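Long-range contact in putative lipoprotein YerB (Bacillus subtilis, PDB 2PSB), which is of unknown function but is a probable membrane-attached lipoprotein that interacts with PcrA: residues N192-N200 with Y208-I216. Numbering follows the deposited sequence.
Sequences NVTNLVEYN and YTRSSDGVI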
loop_
_atom_site.group_PDB
_atom_site.type_symbol
_atom_site.label_atom_id
_atom_site.label_comp_id
_atom_site.label_asym_id
_atom_site.label_seq_id
_atom_site.Cartn_x
_atom_site.Cartn_y
_atom_site.Cartn_z
ATOM N N ASN A 192 -18.189 15.037 -10.620
ATOM C CA ASN A 192 -19.307 14.741 -9.729
ATOM C C ASN A 192 -18.902 13.942 -8.492
ATOM O O ASN A 192 -19.425 14.172 -7.396
ATOM C CB ASN A 192 -20.421 14.023 -10.505
ATOM C CG ASN A 192 -19.905 12.871 -11.352
ATOM O OD1 ASN A 192 -18.884 12.991 -12.033
ATOM N ND2 ASN A 192 -20.623 11.752 -11.327
ATOM N N VAL A 193 -17.966 13.014 -8.659
ATOM C CA VAL A 193 -17.508 12.209 -7.532
ATOM C C VAL A 193 -16.311 12.863 -6.858
ATOM O O VAL A 193 -15.487 13.504 -7.511
ATOM C CB VAL A 193 -17.112 10.786 -7.973
ATOM C CG1 VAL A 193 -18.303 10.094 -8.612
ATOM C CG2 VAL A 193 -15.943 10.844 -8.937
ATOM N N THR A 194 -16.222 12.702 -5.545
ATOM C CA THR A 194 -15.124 13.276 -4.782
ATOM C C THR A 194 -14.375 12.183 -4.006
ATOM O O THR A 194 -14.972 11.210 -3.537
ATOM C CB THR A 194 -15.652 14.355 -3.800
ATOM O OG1 THR A 194 -14.549 15.043 -3.193
ATOM C CG2 THR A 194 -16.510 13.723 -2.721
ATOM N N ASN A 195 -13.060 12.350 -3.902
ATOM C CA ASN A 195 -12.190 11.420 -3.188
ATOM C C ASN A 195 -10.981 12.254 -2.767
ATOM O O ASN A 195 -10.016 12.397 -3.517
ATOM C CB ASN A 195 -11.768 10.273 -4.117
ATOM C CG ASN A 195 -11.083 9.128 -3.377
ATOM O OD1 ASN A 195 -10.749 8.107 -3.980
ATOM N ND2 ASN A 195 -10.875 9.291 -2.073
ATOM N N LEU A 196 -11.059 12.813 -1.563
ATOM C CA LEU A 196 -10.011 13.676 -1.022
ATOM C C LEU A 196 -9.222 13.031 0.112
ATOM O O LEU A 196 -9.796 12.562 1.091
ATOM C CB LEU A 196 -10.632 14.987 -0.519
ATOM C CG LEU A 196 -9.731 16.006 0.186
ATOM C CD1 LEU A 196 -8.735 16.606 -0.808
ATOM C CD2 LEU A 196 -10.595 17.101 0.808
ATOM N N VAL A 197 -7.899 13.018 -0.042
ATOM C CA VAL A 197 -6.986 12.460 0.949
ATOM C C VAL A 197 -6.101 13.595 1.470
ATOM O O VAL A 197 -5.627 14.420 0.696
ATOM C CB VAL A 197 -6.094 11.346 0.322
ATOM C CG1 VAL A 197 -5.119 10.813 1.358
ATOM C CG2 VAL A 197 -6.969 10.209 -0.191
ATOM N N GLU A 198 -5.879 13.637 2.778
ATOM C CA GLU A 198 -5.062 14.696 3.357
ATOM C C GLU A 198 -4.078 14.111 4.355
ATOM O O GLU A 198 -4.393 13.162 5.072
ATOM C CB GLU A 198 -5.954 15.728 4.068
ATOM C CG GLU A 198 -7.333 15.905 3.439
ATOM C CD GLU A 198 -8.192 16.934 4.165
ATOM O OE1 GLU A 198 -9.437 16.885 4.041
ATOM O OE2 GLU A 198 -7.620 17.802 4.856
ATOM N N TYR A 199 -2.877 14.674 4.388
ATOM C CA TYR A 199 -1.858 14.218 5.322
ATOM C C TYR A 199 -1.421 15.434 6.126
ATOM O O TYR A 199 -0.982 16.445 5.573
ATOM C CB TYR A 199 -0.667 13.585 4.580
ATOM C CG TYR A 199 -1.023 12.319 3.808
ATOM C CD1 TYR A 199 -1.393 12.375 2.465
ATOM C CD2 TYR A 199 -1.028 11.071 4.437
ATOM C CE1 TYR A 199 -1.756 11.221 1.766
ATOM C CE2 TYR A 199 -1.397 9.910 3.741
ATOM C CZ TYR A 199 -1.757 9.999 2.415
ATOM O OH TYR A 199 -2.137 8.873 1.730
ATOM N N ASN A 200 -1.556 15.334 7.441
ATOM C CA ASN A 200 -1.203 16.436 8.314
ATOM C C ASN A 200 -0.070 16.047 9.241
ATOM O O ASN A 200 -0.174 15.085 9.995
ATOM C CB ASN A 200 -2.439 16.856 9.106
ATOM C CG ASN A 200 -3.651 17.061 8.210
ATOM O OD1 ASN A 200 -4.708 16.462 8.428
ATOM N ND2 ASN A 200 -3.504 17.906 7.191
ATOM N N TYR A 208 2.953 11.951 10.508
ATOM C CA TYR A 208 1.802 12.412 9.752
ATOM C C TYR A 208 0.536 11.650 10.092
ATOM O O TYR A 208 0.572 10.487 10.498
ATOM C CB TYR A 208 2.039 12.269 8.254
ATOM C CG TYR A 208 3.133 13.140 7.701
ATOM C CD1 TYR A 208 4.473 12.818 7.892
ATOM C CD2 TYR A 208 2.824 14.272 6.955
ATOM C CE1 TYR A 208 5.484 13.605 7.343
ATOM C CE2 TYR A 208 3.824 15.066 6.404
ATOM C CZ TYR A 208 5.150 14.727 6.598
ATOM O OH TYR A 208 6.131 15.508 6.036
ATOM N N THR A 209 -0.563 12.335 9.974
ATOM C CA THR A 209 -1.903 11.787 10.142
ATOM C C THR A 209 -2.656 11.755 8.815
ATOM O O THR A 209 -2.281 12.607 7.936
ATOM C CB THR A 209 -2.694 12.604 11.180
ATOM O OG1 THR A 209 -1.910 12.760 12.368
ATOM C CG2 THR A 209 -3.908 11.824 11.661
ATOM N N ARG A 210 -3.522 10.853 8.632
ATOM C CA ARG A 210 -4.247 10.753 7.380
ATOM C C ARG A 210 -5.748 10.821 7.594
ATOM O O ARG A 210 -6.256 10.478 8.662
ATOM C CB ARG A 210 -3.883 9.440 6.673
ATOM C CG ARG A 210 -4.497 9.268 5.294
ATOM C CD ARG A 210 -4.050 7.947 4.676
ATOM N NE ARG A 210 -4.534 7.772 3.309
ATOM C CZ ARG A 210 -5.781 7.478 2.970
ATOM N NH1 ARG A 210 -6.717 7.311 3.900
ATOM N NH2 ARG A 210 -6.090 7.345 1.688
ATOM N N SER A 211 -6.448 11.281 6.568
ATOM C CA SER A 211 -7.896 11.359 6.597
ATOM C C SER A 211 -8.329 11.247 5.145
ATOM O O SER A 211 -7.591 11.625 4.232
ATOM C CB SER A 211 -8.383 12.691 7.178
ATOM O OG SER A 211 -8.185 13.735 6.244
ATOM N N SER A 212 -9.523 10.718 4.940
ATOM C CA SER A 212 -10.063 10.559 3.608
ATOM C C SER A 212 -11.479 11.099 3.673
ATOM O O SER A 212 -12.191 10.870 4.647
ATOM C CB SER A 212 -10.066 9.074 3.219
ATOM O OG SER A 212 -10.612 8.297 4.280
ATOM N N ASP A 213 -11.866 11.843 2.645
ATOM C CA ASP A 213 -13.198 12.426 2.572
ATOM C C ASP A 213 -13.680 13.112 3.854
ATOM O O ASP A 213 -14.879 13.154 4.118
ATOM C CB ASP A 213 -14.205 11.352 2.150
ATOM C CG ASP A 213 -13.913 10.788 0.767
ATOM O OD1 ASP A 213 -13.604 11.590 -0.142
ATOM O OD2 ASP A 213 -14.002 9.550 0.585
ATOM N N GLY A 214 -12.755 13.641 4.651
ATOM C CA GLY A 214 -13.143 14.331 5.871
ATOM C C GLY A 214 -13.082 13.566 7.183
ATOM O O GLY A 214 -13.340 14.134 8.247
ATOM N N VAL A 215 -12.738 12.284 7.129
ATOM C CA VAL A 215 -12.662 11.482 8.347
ATOM C C VAL A 215 -11.221 11.030 8.530
ATOM O O VAL A 215 -10.567 10.655 7.562
ATOM C CB VAL A 215 -13.578 10.236 8.247
ATOM C CG1 VAL A 215 -13.673 9.535 9.596
ATOM C CG2 VAL A 215 -14.958 10.647 7.754
ATOM N N ILE A 216 -10.714 11.068 9.761
ATOM C CA ILE A 216 -9.333 10.645 9.986
ATOM C C ILE A 216 -9.189 9.130 9.796
ATOM O O ILE A 216 -10.011 8.346 10.273
ATOM C CB ILE A 216 -8.831 11.042 11.396
ATOM C CG1 ILE A 216 -7.308 10.885 11.453
ATOM C CG2 ILE A 216 -9.511 10.187 12.462
ATOM C CD1 ILE A 216 -6.668 11.399 12.729
HETATM O O HOH W 1 -14.054 14.009 -0.972
#
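Glu198 and Ser211 form an antiparallel hydrogen-bonded pair at the middle of a beta hairpin, Glu198 N donating a hydrogen bond to Ser211 O at 3.0 Å while Ser211 N returns a more bent bond to Glu198 O. The Asn200–Thr209 pair repeats the exchange nearer the hairpin loop. At the other end the ladder changes: Asp213 N still reaches Leu196 O (2.7 Å), but Leu196 N bonds to the side-chain oxygen Asp213 OD1 (3.2 Å), approaching from above the carboxylate plane. This replacement of a backbone acceptor comes as the chain leaves strand 208-212 through the type I' turn from Ser212 to Val215. A water donates a hydrogen bond to the same OD1 and also contacts Thr194 OG1, while Asp213 OD2 makes a salt bridge with Arg44.

Val197, Tyr199, Arg210 and Ser212 share one face of the sheet. Arg210 runs alongside the Tyr199 ring, its chain extended to NE after a first torsion that sets CG opposite the backbone N (chi1 -175°), and CD lies 3.4 Å from Tyr199 CE2. The guanidinium plane stands 71° from the ring and has Tyr199 OH at its edge, where Arg210 NE donates a hydrogen bond of 3.1 Å whose exact geometry is less sure; Val197 CG1 packs over one guanidinium face, 3.6 Å from Arg210 NH2. Beyond the hairpin, Glu57 forms a salt bridge with Arg210, Thr217 hydrogen-bonds to it, and Asn296 bonds to Tyr199 OH. Cutting Arg210 back to an alanine would probably leave Glu57 without this charge partner and deprive one flank of the Tyr199 ring of its packing. On the opposite face Glu198 CG lies 3.6 Å from Ser211 OG.

The chemistry is thus two-sided: backbone bonds zip together neighbouring strands of the six-stranded antiparallel sheet, while a buried arginine, held by apolar and polar partners, links this hairpin to the strand carrying Glu57.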